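Local atomic coordinates of urocanate hydratase (Paenibacillus sp. Soil724D2, PDB entry 7NED), a protein that probably catalyses the hydration of thiourocanate in bacterial ergothioneine catabolism, and binds NAD+ and urocanate. Residues R18-L22 and R86-I91; I91-N97 and D474-S480; L122-Q128 and S431-L435; P461-A465 and M489-G493. All coordinates share one frame; numbering follows the deposited sequence.

Contact 1: residues R18-L22 and R86-I91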
loop_
_atom_site.group_PDB
_atom_site.type_symbol
_atom_site.label_atom_id
_atom_site.label_comp_id
_atom_site.label_asym_id
_atom_site.label_seq_id
_atom_site.Cartn_x
_atom_site.Cartn_y
_atom_site.Cartn_z
ATOM N N ARG A 18 25.376 10.305 -0.295
ATOM C CA ARG A 18 24.078 9.665 -0.436
ATOM C C ARG A 18 22.978 10.700 -0.302
ATOM O O ARG A 18 22.007 10.686 -1.065
ATOM C CB ARG A 18 23.924 8.543 0.607
ATOM C CG ARG A 18 24.935 7.440 0.389
ATOM C CD ARG A 18 24.936 6.390 1.499
ATOM N NE ARG A 18 23.632 5.768 1.632
ATOM C CZ ARG A 18 23.262 5.032 2.681
ATOM N NH1 ARG A 18 24.116 4.833 3.690
ATOM N NH2 ARG A 18 22.044 4.500 2.719
ATOM N N GLN A 19 23.118 11.625 0.649
ATOM C CA GLN A 19 22.103 12.648 0.803
ATOM C C GLN A 19 22.154 13.618 -0.376
ATOM O O GLN A 19 21.118 13.990 -0.940
ATOM C CB GLN A 19 22.317 13.401 2.115
ATOM C CG GLN A 19 22.337 12.517 3.396
ATOM C CD GLN A 19 23.729 12.029 3.750
ATOM O OE1 GLN A 19 24.498 11.599 2.891
ATOM N NE2 GLN A 19 24.064 12.108 5.025
ATOM N N GLU A 20 23.355 14.023 -0.759
ATOM C CA GLU A 20 23.498 14.940 -1.890
ATOM C C GLU A 20 22.865 14.363 -3.157
ATOM O O GLU A 20 22.267 15.094 -3.969
ATOM C CB GLU A 20 24.981 15.229 -2.107
ATOM C CG GLU A 20 25.281 16.191 -3.270
ATOM C CD GLU A 20 25.051 17.667 -2.899
ATOM O OE1 GLU A 20 25.117 18.006 -1.695
ATOM O OE2 GLU A 20 24.838 18.500 -3.820
ATOM N N ALA A 21 23.012 13.050 -3.360
ATOM C CA ALA A 21 22.476 12.427 -4.562
ATOM C C ALA A 21 20.970 12.621 -4.634
ATOM O O ALA A 21 20.431 13.025 -5.675
ATOM C CB ALA A 21 22.842 10.936 -4.611
ATOM N N LEU A 22 20.276 12.397 -3.512
ATOM C CA LEU A 22 18.835 12.567 -3.521
ATOM C C LEU A 22 18.464 14.023 -3.756
ATOM O O LEU A 22 17.481 14.301 -4.447
ATOM C CB LEU A 22 18.214 12.058 -2.209
ATOM C CG LEU A 22 18.554 10.589 -1.920
ATOM C CD1 LEU A 22 17.920 10.115 -0.580
ATOM C CD2 LEU A 22 18.141 9.665 -3.098
ATOM N N ARG A 86 22.422 3.157 9.249
ATOM C CA ARG A 86 22.926 3.633 7.968
ATOM C C ARG A 86 22.730 2.636 6.843
ATOM O O ARG A 86 23.052 2.967 5.700
ATOM C CB ARG A 86 24.407 4.024 8.065
ATOM C CG ARG A 86 25.377 2.879 8.252
ATOM C CD ARG A 86 26.803 3.435 8.507
ATOM N NE ARG A 86 27.801 2.369 8.507
ATOM C CZ ARG A 86 28.083 1.624 9.579
ATOM N NH1 ARG A 86 27.446 1.834 10.736
ATOM N NH2 ARG A 86 28.996 0.665 9.500
ATOM N N PHE A 87 22.214 1.437 7.129
ATOM C CA PHE A 87 21.826 0.519 6.068
ATOM C C PHE A 87 20.327 0.513 5.862
ATOM O O PHE A 87 19.764 -0.471 5.357
ATOM C CB PHE A 87 22.353 -0.881 6.355
ATOM C CG PHE A 87 23.832 -0.936 6.347
ATOM C CD1 PHE A 87 24.526 -1.062 5.143
ATOM C CD2 PHE A 87 24.547 -0.797 7.535
ATOM C CE1 PHE A 87 25.902 -1.084 5.132
ATOM C CE2 PHE A 87 25.925 -0.818 7.534
ATOM C CZ PHE A 87 26.611 -0.969 6.320
ATOM N N ALA A 88 19.680 1.585 6.239
ATOM C CA ALA A 88 18.264 1.775 6.006
ATOM C C ALA A 88 18.083 2.924 5.040
ATOM O O ALA A 88 18.964 3.777 4.932
ATOM C CB ALA A 88 17.528 2.093 7.314
ATOM N N PRO A 89 16.968 2.988 4.325
ATOM C CA PRO A 89 16.721 4.136 3.440
ATOM C C PRO A 89 16.916 5.479 4.134
ATOM O O PRO A 89 16.673 5.636 5.332
ATOM C CB PRO A 89 15.263 3.947 3.014
ATOM C CG PRO A 89 15.102 2.430 2.977
ATOM C CD PRO A 89 15.932 1.941 4.184
ATOM N N LEU A 90 17.392 6.456 3.352
ATOM C CA LEU A 90 17.430 7.834 3.828
ATOM C C LEU A 90 16.060 8.475 3.735
ATOM O O LEU A 90 15.734 9.381 4.522
ATOM C CB LEU A 90 18.423 8.657 3.012
ATOM C CG LEU A 90 19.881 8.382 3.345
ATOM C CD1 LEU A 90 20.713 9.050 2.233
ATOM C CD2 LEU A 90 20.217 8.982 4.680
ATOM N N ILE A 91 15.255 8.029 2.775
ATOM C CA ILE A 91 13.901 8.530 2.598
ATOM C C ILE A 91 12.978 7.343 2.365
ATOM O O ILE A 91 13.274 6.486 1.523
ATOM C CB ILE A 91 13.814 9.508 1.410
ATOM C CG1 ILE A 91 14.576 10.789 1.743
ATOM C CG2 ILE A 91 12.356 9.860 1.130
ATOM C CD1 ILE A 91 14.680 11.726 0.525
HETATM O O HOH W 1 20.547 2.140 3.328
#
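Arg18 reaches the carbonyl of Arg86 through two torsions. Its CG stands anti to its own carbonyl carbon (chi1 -64°), and the chain then bends once, at chi3 (59°). This turns the guanidinium toward the loop of 86-91. Arg18 NH1 donates to Arg86 O at 2.9 Å, and the N-H...O angle is 166°. The oxygen lies at the edge of the guanidinium and in its plane, and the donor lies in the carbonyl plane. The second terminal nitrogen works through solvent: a water lies 2.9 Å from Arg18 NH2 and 2.8 Å from Ala88 O, with both bonds weak. The base of the same side chain packs on Leu90. Arg18 CB is 3.6 Å from Leu90 CD1, and Gln19 CG meets that methyl from another direction, with the two side chains at about a right angle. One helical turn on, Leu22 CD1 touches Leu90 CB at 3.9 Å and Ile91 CD1 at 3.8 Å. Leu22 and Ile91 run alongside each other, pointing opposite ways. Arg18 also forms salt bridges to Asp474, through NE, and to Glu67. A methionine in its place would probably leave Arg86 O without its guanidinium donor and the carboxylates of Asp474 and Glu67 without this positive mate. The contact thus sets the start of helix 17-31 against the loop that leads from strand 77-83 into strand 91-95. Strand 490-498 also borders the helix, at Leu22, and Ser470 of the second subunit packs on Ala88 and Pro89.

Contact 2: residues I91-N97 and D474-S480; sequences IVMANCN and DLVTIHS
Asn97 and Ser480 meet where two parallel strands end, and the asparagine can be followed outward. Its CB is 4.2 Å from Ser480 OG. At CG the amide divides between two partners. Asn97 OD1 accepts from Ser480 OG at 2.6 Å, the donor being tilted from the carbonyl plane. Asn97 ND2 donates to Ile478 O at 3.2 Å with a nearly straight N-H...O angle of 173°. That oxygen lies in the amide plane, but the nitrogen stands above the carbonyl plane of Ile478. Asn95 N donates to the same oxygen, Ile478 O, at 2.9 Å, so two N-H groups grip it. Asn97 ND2 is also bonded to Asp459 of the second subunit, so the end of this strand pair is tied into the dimer. Further back, Asn95 and His479 lie side by side. Asn95 CB sits over the imidazole face, 4.1 Å from the ring centroid of His479, as a CH-pi contact. The amide and ring planes are 65° apart, and His479 ND1 is held by Gly121 O. On the same face, Met93 CG comes tightly against Thr477 CB at 3.5 Å. Met93 CE then reaches Leu475 CD1 at 4.1 Å, and Ile91 lies alongside that leucine. Between the strands runs a ladder of backbone bonds, from Ile91 N to Asp474 O through to Ser480 N to Asn95 O. At its start, Asp474 and Leu475 both face Thr495 of strand 490-498, a classic beta bulge. Parallel strands 91-95 and 475-480, axes 6° apart, join N-terminal and C-terminal domains inside a mixed sheet, between strands 69-74 and 490-498.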
loop_
_atom_site.group_PDB
_atom_site.type_symbol
_atom_site.label_atom_id
_atom_site.label_comp_id
_atom_site.label_asym_id
_atom_site.label_seq_id
_atom_site.Cartn_x
_atom_site.Cartn_y
_atom_site.Cartn_z
ATOM N N ILE A 91 15.255 8.029 2.775
ATOM C CA ILE A 91 13.901 8.530 2.598
ATOM C C ILE A 91 12.978 7.343 2.365
ATOM O O ILE A 91 13.274 6.486 1.523
ATOM C CB ILE A 91 13.814 9.508 1.410
ATOM C CG1 ILE A 91 14.576 10.789 1.743
ATOM C CG2 ILE A 91 12.356 9.860 1.130
ATOM C CD1 ILE A 91 14.680 11.726 0.525
ATOM N N VAL A 92 11.851 7.298 3.084
ATOM C CA VAL A 92 10.726 6.484 2.652
ATOM C C VAL A 92 9.590 7.449 2.382
ATOM O O VAL A 92 9.370 8.388 3.154
ATOM C CB VAL A 92 10.304 5.400 3.677
ATOM C CG1 VAL A 92 11.484 4.448 3.943
ATOM C CG2 VAL A 92 9.805 6.040 4.968
ATOM N N MET A 93 8.875 7.230 1.288
ATOM C CA MET A 93 7.767 8.109 0.948
ATOM C C MET A 93 6.593 7.309 0.409
ATOM O O MET A 93 6.762 6.236 -0.182
ATOM C CB MET A 93 8.224 9.165 -0.080
ATOM C CG MET A 93 9.060 8.619 -1.199
ATOM S SD MET A 93 9.007 9.803 -2.599
ATOM C CE MET A 93 10.218 10.917 -1.926
ATOM N N ALA A 94 5.394 7.852 0.587
ATOM C CA ALA A 94 4.183 7.215 0.086
ATOM C C ALA A 94 3.305 8.327 -0.441
ATOM O O ALA A 94 2.972 9.252 0.308
ATOM C CB ALA A 94 3.472 6.395 1.178
ATOM N N ASN A 95 3.010 8.296 -1.750
ATOM C CA ASN A 95 2.388 9.429 -2.435
ATOM C C ASN A 95 1.078 9.021 -3.104
ATOM O O ASN A 95 1.038 8.104 -3.930
ATOM C CB ASN A 95 3.361 10.044 -3.451
ATOM C CG ASN A 95 4.631 10.545 -2.786
ATOM O OD1 ASN A 95 4.565 11.313 -1.821
ATOM N ND2 ASN A 95 5.784 10.089 -3.261
ATOM N N CYS A 96 0.021 9.694 -2.696
ATOM C CA CYS A 96 -1.281 9.748 -3.333
ATOM C C CYS A 96 -1.983 8.365 -3.166
ATOM O O CYS A 96 -2.666 7.863 -4.049
ATOM C CB CYS A 96 -1.103 10.209 -4.790
ATOM S SG CYS A 96 -2.660 10.529 -5.621
ATOM N N ASN A 97 -1.804 7.738 -1.997
ATOM C CA ASN A 97 -2.485 6.475 -1.668
ATOM C C ASN A 97 -3.806 6.740 -0.952
ATOM O O ASN A 97 -3.837 7.403 0.076
ATOM C CB ASN A 97 -1.571 5.600 -0.826
ATOM C CG ASN A 97 -0.281 5.281 -1.568
ATOM O OD1 ASN A 97 -0.266 4.434 -2.467
ATOM N ND2 ASN A 97 0.786 6.021 -1.256
ATOM N N ASP A 474 18.446 3.413 -0.778
ATOM C CA ASP A 474 18.589 4.783 -0.284
ATOM C C ASP A 474 17.266 5.505 -0.252
ATOM O O ASP A 474 17.021 6.319 0.642
ATOM C CB ASP A 474 19.576 5.572 -1.183
ATOM C CG ASP A 474 21.018 5.114 -0.971
ATOM O OD1 ASP A 474 21.504 4.325 -1.812
ATOM O OD2 ASP A 474 21.621 5.458 0.077
ATOM N N LEU A 475 16.393 5.222 -1.207
ATOM C CA LEU A 475 15.062 5.813 -1.214
ATOM C C LEU A 475 14.060 4.773 -1.689
ATOM O O LEU A 475 14.292 4.102 -2.697
ATOM C CB LEU A 475 15.011 7.052 -2.134
ATOM C CG LEU A 475 13.692 7.839 -2.244
ATOM C CD1 LEU A 475 13.932 9.326 -2.581
ATOM C CD2 LEU A 475 12.737 7.231 -3.260
ATOM N N VAL A 476 12.933 4.658 -0.987
ATOM C CA VAL A 476 11.875 3.736 -1.375
ATOM C C VAL A 476 10.554 4.494 -1.368
ATOM O O VAL A 476 10.311 5.332 -0.491
ATOM C CB VAL A 476 11.824 2.516 -0.418
ATOM C CG1 VAL A 476 10.704 1.559 -0.805
ATOM C CG2 VAL A 476 13.155 1.823 -0.420
ATOM N N THR A 477 9.705 4.201 -2.331
ATOM C CA THR A 477 8.440 4.909 -2.460
ATOM C C THR A 477 7.329 3.940 -2.841
ATOM O O THR A 477 7.564 2.960 -3.547
ATOM C CB THR A 477 8.543 6.038 -3.502
ATOM O OG1 THR A 477 7.348 6.824 -3.466
ATOM C CG2 THR A 477 8.743 5.489 -4.946
ATOM N N ILE A 478 6.117 4.232 -2.370
ATOM C CA ILE A 478 4.889 3.600 -2.840
ATOM C C ILE A 478 3.953 4.694 -3.340
ATOM O O ILE A 478 3.620 5.626 -2.599
ATOM C CB ILE A 478 4.201 2.789 -1.736
ATOM C CG1 ILE A 478 5.137 1.692 -1.249
ATOM C CG2 ILE A 478 2.915 2.201 -2.294
ATOM C CD1 ILE A 478 4.633 0.985 0.059
ATOM N N HIS A 479 3.511 4.571 -4.593
ATOM C CA HIS A 479 2.596 5.542 -5.192
ATOM C C HIS A 479 1.293 4.862 -5.559
ATOM O O HIS A 479 1.289 3.670 -5.872
ATOM C CB HIS A 479 3.172 6.135 -6.493
ATOM C CG HIS A 479 4.372 7.007 -6.284
ATOM N ND1 HIS A 479 4.924 7.753 -7.299
ATOM C CD2 HIS A 479 5.125 7.244 -5.184
ATOM C CE1 HIS A 479 5.966 8.422 -6.825
ATOM N NE2 HIS A 479 6.102 8.140 -5.542
ATOM N N SER A 480 0.190 5.625 -5.574
ATOM C CA SER A 480 -1.016 5.144 -6.250
ATOM C C SER A 480 -1.501 6.223 -7.217
ATOM O O SER A 480 -1.010 7.361 -7.230
ATOM C CB SER A 480 -2.132 4.747 -5.258
ATOM O OG SER A 480 -1.743 3.611 -4.485
HETATM O O HOH W 2 1.499 9.015 -6.821
#

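Contact 3: residues L122-Q128 and S431-L435. With URO ((2E)-3-(1H-imidazol-4-yl)acrylic acid), chain B.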
loop_
_atom_site.group_PDB
_atom_site.type_symbol
_atom_site.label_atom_id
_atom_site.label_comp_id
_atom_site.label_asym_id
_atom_site.label_seq_id
_atom_site.Cartn_x
_atom_site.Cartn_y
_atom_site.Cartn_z
ATOM N N LEU A 122 4.750 8.247 -11.591
ATOM C CA LEU A 122 5.571 7.141 -11.138
ATOM C C LEU A 122 6.893 7.658 -10.595
ATOM O O LEU A 122 7.229 7.419 -9.427
ATOM C CB LEU A 122 5.811 6.133 -12.285
ATOM C CG LEU A 122 4.548 5.543 -12.892
ATOM C CD1 LEU A 122 4.847 4.415 -13.883
ATOM C CD2 LEU A 122 3.631 5.053 -11.780
ATOM N N THR A 123 7.609 8.459 -11.385
ATOM C CA THR A 123 8.946 8.859 -10.978
ATOM C C THR A 123 9.055 10.333 -10.590
ATOM O O THR A 123 10.168 10.791 -10.322
ATOM C CB THR A 123 9.928 8.559 -12.095
ATOM O OG1 THR A 123 9.465 9.220 -13.275
ATOM C CG2 THR A 123 10.034 7.045 -12.338
ATOM N N ALA A 124 7.954 11.087 -10.557
ATOM C CA ALA A 124 8.059 12.521 -10.256
ATOM C C ALA A 124 8.322 12.752 -8.769
ATOM O O ALA A 124 9.320 13.374 -8.387
ATOM C CB ALA A 124 6.787 13.261 -10.684
ATOM N N ALA A 125 7.426 12.264 -7.912
ATOM C CA ALA A 125 7.570 12.597 -6.496
ATOM C C ALA A 125 8.688 11.830 -5.822
ATOM O O ALA A 125 9.077 12.192 -4.700
ATOM C CB ALA A 125 6.274 12.356 -5.750
ATOM N N ALA A 126 9.203 10.778 -6.459
ATOM C CA ALA A 126 10.366 10.080 -5.944
ATOM C C ALA A 126 11.663 10.537 -6.605
ATOM O O ALA A 126 12.730 10.037 -6.241
ATOM C CB ALA A 126 10.188 8.568 -6.117
ATOM N N TRP A 127 11.580 11.440 -7.588
ATOM C CA TRP A 127 12.701 12.217 -8.124
ATOM C C TRP A 127 13.511 11.239 -8.977
ATOM O O TRP A 127 14.752 11.257 -8.967
ATOM C CB TRP A 127 13.564 12.720 -6.979
ATOM C CG TRP A 127 12.778 13.603 -6.056
ATOM C CD1 TRP A 127 11.523 14.146 -6.236
ATOM C CD2 TRP A 127 12.993 13.596 -4.645
ATOM N NE1 TRP A 127 11.037 14.637 -5.019
ATOM C CE2 TRP A 127 11.927 14.297 -4.034
ATOM C CE3 TRP A 127 14.026 13.101 -3.842
ATOM C CZ2 TRP A 127 11.877 14.523 -2.660
ATOM C CZ3 TRP A 127 13.979 13.348 -2.458
ATOM C CH2 TRP A 127 12.911 14.041 -1.889
ATOM N N GLN A 128 12.832 10.342 -9.691
ATOM C CA GLN A 128 13.540 9.296 -10.433
ATOM C C GLN A 128 13.457 9.486 -11.944
ATOM O O GLN A 128 13.953 8.642 -12.706
ATOM C CB GLN A 128 13.013 7.898 -10.011
ATOM C CG GLN A 128 13.300 7.644 -8.537
ATOM C CD GLN A 128 12.491 6.508 -7.881
ATOM O OE1 GLN A 128 11.365 6.163 -8.295
ATOM N NE2 GLN A 128 13.057 5.963 -6.797
ATOM N N SER A 431 18.285 3.984 -10.615
ATOM C CA SER A 431 16.872 3.850 -10.269
ATOM C C SER A 431 16.187 3.139 -11.429
ATOM O O SER A 431 16.824 2.379 -12.171
ATOM C CB SER A 431 16.262 5.221 -9.929
ATOM O OG SER A 431 14.893 5.097 -9.502
ATOM N N ARG A 432 14.884 3.345 -11.557
ATOM C CA ARG A 432 14.167 2.718 -12.642
ATOM C C ARG A 432 12.788 3.349 -12.679
ATOM O O ARG A 432 12.358 4.013 -11.733
ATOM C CB ARG A 432 14.072 1.200 -12.460
ATOM C CG ARG A 432 13.501 0.809 -11.033
ATOM C CD ARG A 432 12.875 -0.615 -10.974
ATOM N NE ARG A 432 12.520 -0.968 -9.589
ATOM C CZ ARG A 432 11.430 -0.526 -8.951
ATOM N NH1 ARG A 432 10.589 0.286 -9.577
ATOM N NH2 ARG A 432 11.179 -0.901 -7.681
ATOM N N ASP A 433 12.109 3.146 -13.791
ATOM C CA ASP A 433 10.686 3.440 -13.795
ATOM C C ASP A 433 9.981 2.473 -12.853
ATOM O O ASP A 433 10.541 1.442 -12.466
ATOM C CB ASP A 433 10.115 3.316 -15.214
ATOM C CG ASP A 433 8.731 3.965 -15.343
ATOM O OD1 ASP A 433 8.261 4.636 -14.384
ATOM O OD2 ASP A 433 8.119 3.816 -16.411
ATOM N N HIS A 434 8.723 2.778 -12.516
ATOM C CA HIS A 434 7.957 1.801 -11.724
ATOM C C HIS A 434 7.345 0.730 -12.596
ATOM O O HIS A 434 6.830 -0.264 -12.064
ATOM C CB HIS A 434 6.841 2.475 -10.930
ATOM C CG HIS A 434 7.334 3.480 -9.938
ATOM N ND1 HIS A 434 6.532 3.963 -8.928
ATOM C CD2 HIS A 434 8.532 4.104 -9.803
ATOM C CE1 HIS A 434 7.221 4.821 -8.190
ATOM N NE2 HIS A 434 8.436 4.928 -8.701
ATOM N N LEU A 435 7.400 0.911 -13.924
ATOM C CA LEU A 435 6.918 -0.087 -14.880
ATOM C C LEU A 435 7.952 -1.207 -14.892
ATOM O O LEU A 435 8.847 -1.261 -15.739
ATOM C CB LEU A 435 6.729 0.538 -16.268
ATOM C CG LEU A 435 5.991 -0.334 -17.295
ATOM C CD1 LEU A 435 4.464 -0.278 -17.095
ATOM C CD2 LEU A 435 6.443 0.078 -18.725
HETATM O OAA URO B . 10.393 6.954 -17.059
HETATM C CAI URO B . 9.808 7.733 -16.195
HETATM O OAB URO B . 10.387 8.489 -15.521
HETATM C CAC URO B . 8.349 7.647 -16.017
HETATM C CAD URO B . 7.656 6.797 -16.728
HETATM C CAJ URO B . 6.274 6.856 -16.428
HETATM C CAF URO B . 5.236 6.349 -17.152
HETATM N NAH URO B . 4.035 6.764 -16.639
HETATM C CAE URO B . 4.353 7.509 -15.605
HETATM N NAG URO B . 5.691 7.598 -15.436
#
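His434 presents its ring to two residues of the loop 122-128, one over a face and one at the edge. Leu122 CB lies over the face, 4.1 Å from the ring centroid of His434 and 21° off the normal, a CH-pi contact. Gln128 OE1 comes to the edge, in the ring plane, and accepts from His434 NE2 at 3.2 Å. The donor lies nearly on the line of the amide C=O, while the amide and ring planes stand 73° apart. Gln128 reaches there with an extended chain, and its CG passes Ser431 OG at 3.2 Å. Its NE2 is bonded to Thr495, and Ser431 OG to Val494 O. His434 ND1 is bonded to Ser491 OG, so both ring nitrogens have partners and the rotation of the ring is fixed. A leucine in its place would probably leave Gln128 OE1 and Ser491 OG each without a mate and the glutamine amide freer to turn. The backbone nitrogen of His434 donates to Asp433 OD1 at 2.7 Å, from above the carboxylate plane, and so steadies that group. Leu122 crosses Asp433 obliquely, with Leu122 CD1 3.5 Å from Asp433 OD1, while Thr123 crosses it at about a right angle. All three face urocanate. Thr123 OG1, held between its backbone N and carbonyl carbon (chi1 56°), donates to OAB of the ligand at 2.5 Å. Asp433 OD2 lies 3.0 Å from ligand CAD, and Leu122 CG 3.4 Å from ligand CAE. Arg352 also binds the ligand. This is one wall of the urocanate pocket: an N-terminal loop and the break in strand 428-441.

Contact 4: residues P461-A465 and M489-G493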
loop_
_atom_site.group_PDB
_atom_site.type_symbol
_atom_site.label_atom_id
_atom_site.label_comp_id
_atom_site.label_asym_id
_atom_site.label_seq_id
_atom_site.Cartn_x
_atom_site.Cartn_y
_atom_site.Cartn_z
ATOM N N PRO A 461 3.700 -4.611 -5.378
ATOM C CA PRO A 461 4.491 -3.391 -5.152
ATOM C C PRO A 461 4.686 -3.064 -3.691
ATOM O O PRO A 461 5.755 -2.551 -3.330
ATOM C CB PRO A 461 3.697 -2.289 -5.898
ATOM C CG PRO A 461 2.288 -2.883 -6.105
ATOM C CD PRO A 461 2.556 -4.372 -6.277
ATOM N N LEU A 462 3.686 -3.340 -2.834
ATOM C CA LEU A 462 3.871 -3.183 -1.389
ATOM C C LEU A 462 5.004 -4.068 -0.897
ATOM O O LEU A 462 5.877 -3.621 -0.148
ATOM C CB LEU A 462 2.568 -3.515 -0.640
ATOM C CG LEU A 462 1.341 -2.745 -1.137
ATOM C CD1 LEU A 462 0.090 -3.005 -0.318
ATOM C CD2 LEU A 462 1.704 -1.279 -1.206
ATOM N N LEU A 463 4.993 -5.348 -1.294
ATOM C CA LEU A 463 6.126 -6.229 -0.985
ATOM C C LEU A 463 7.455 -5.690 -1.530
ATOM O O LEU A 463 8.493 -5.786 -0.863
ATOM C CB LEU A 463 5.855 -7.618 -1.577
ATOM C CG LEU A 463 4.760 -8.334 -0.798
ATOM C CD1 LEU A 463 4.366 -9.617 -1.576
ATOM C CD2 LEU A 463 5.291 -8.670 0.600
ATOM N N ASN A 464 7.450 -5.165 -2.762
ATOM C CA ASN A 464 8.681 -4.664 -3.367
ATOM C C ASN A 464 9.264 -3.533 -2.517
ATOM O O ASN A 464 10.459 -3.530 -2.177
ATOM C CB ASN A 464 8.356 -4.228 -4.802
ATOM C CG ASN A 464 9.533 -3.610 -5.527
ATOM O OD1 ASN A 464 9.471 -2.462 -5.940
ATOM N ND2 ASN A 464 10.579 -4.374 -5.715
ATOM N N ALA A 465 8.407 -2.606 -2.092
ATOM C CA ALA A 465 8.849 -1.511 -1.230
ATOM C C ALA A 465 9.397 -2.030 0.101
ATOM O O ALA A 465 10.499 -1.654 0.524
ATOM C CB ALA A 465 7.686 -0.549 -0.983
ATOM N N MET A 489 -4.115 2.028 -9.985
ATOM C CA MET A 489 -2.771 1.481 -9.892
ATOM C C MET A 489 -2.101 1.830 -8.589
ATOM O O MET A 489 -2.374 2.868 -7.959
ATOM C CB MET A 489 -1.799 1.925 -11.002
ATOM C CG MET A 489 -1.449 3.362 -11.067
ATOM S SD MET A 489 -0.274 3.657 -12.471
ATOM C CE MET A 489 -0.167 5.413 -12.274
ATOM N N THR A 490 -1.154 0.975 -8.250
ATOM C CA THR A 490 -0.265 1.150 -7.117
ATOM C C THR A 490 1.080 0.678 -7.602
ATOM O O THR A 490 1.159 -0.355 -8.282
ATOM C CB THR A 490 -0.753 0.333 -5.909
ATOM O OG1 THR A 490 -1.955 0.923 -5.430
ATOM C CG2 THR A 490 0.279 0.318 -4.761
ATOM N N SER A 491 2.121 1.423 -7.264
ATOM C CA SER A 491 3.458 1.077 -7.742
ATOM C C SER A 491 4.488 1.364 -6.649
ATOM O O SER A 491 4.188 2.013 -5.656
ATOM C CB SER A 491 3.800 1.830 -9.025
ATOM O OG SER A 491 3.847 3.239 -8.770
ATOM N N ALA A 492 5.730 0.910 -6.867
ATOM C CA ALA A 492 6.826 1.115 -5.927
ATOM C C ALA A 492 8.094 1.431 -6.697
ATOM O O ALA A 492 8.309 0.906 -7.794
ATOM C CB ALA A 492 7.047 -0.128 -5.018
ATOM N N GLY A 493 8.926 2.319 -6.138
ATOM C CA GLY A 493 10.170 2.701 -6.776
ATOM C C GLY A 493 11.304 2.589 -5.777
ATOM O O GLY A 493 11.082 2.382 -4.584
HETATM O O HOH W 3 10.566 -0.398 -4.098
#
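The amide of Asn464 meets Ala492 with its oxygen end: Asn464 OD1 is 3.5 Å from Ala492 CB, and that methyl lies close to the amide plane. A water standing well to one side of the plane donates to Asn464 OD1 and to Gly493 O, and so bridges the two segments. The nitrogen end, Asn464 ND2, is bonded to Asp515. The puckered ring of Pro461 comes up to the strand with two of its carbons. Its CB lies 3.8 Å from Ser491 C, and its CG lies 3.5 Å from Thr490 O. Thr490 CG2 touches the ring carbon Pro461 CG at 4.0 Å and the Leu462 methyl CD2 at 4.1 Å, crossing both side chains at about a right angle. Ala492 CB sits among Pro461, Asn464 and Ala465. It is 3.2 Å from Pro461 O, which already accepts from Ala465 N within the helix, and 4.1 Å from Ala465 CB. The short axes of 461-465 and 490-493 run at 20° and 7.0 Å apart, so helix 459-469 lies against strand 490-498. The same helix touches strand 475-480 and helix 502-525, and Leu462 packs on Asn97 of the second subunit.

In the fold
From the N terminus, contact 1 comes first and closes the loop between helix 17-31 and the entry to strand 91-95. Ile91 carries the chain straight into contact 2, whose partner strand lies some 380 residues on. Contact 3 falls wholly within that long span, and joins the loop 122-128 to strand 428-441. Contact 4 closes last, over 24 residues. Its segments alternate with those of contact 2, since strand 475-480 lies between helix 459-469 and strand 490-498. Arg18 and Asp474 link contacts 1 and 2. His434 and Ser491 link contacts 3 and 4. Contacts 2, 3 and 4 all reach one mixed sheet, which unites N-terminal and C-terminal parts of the chain.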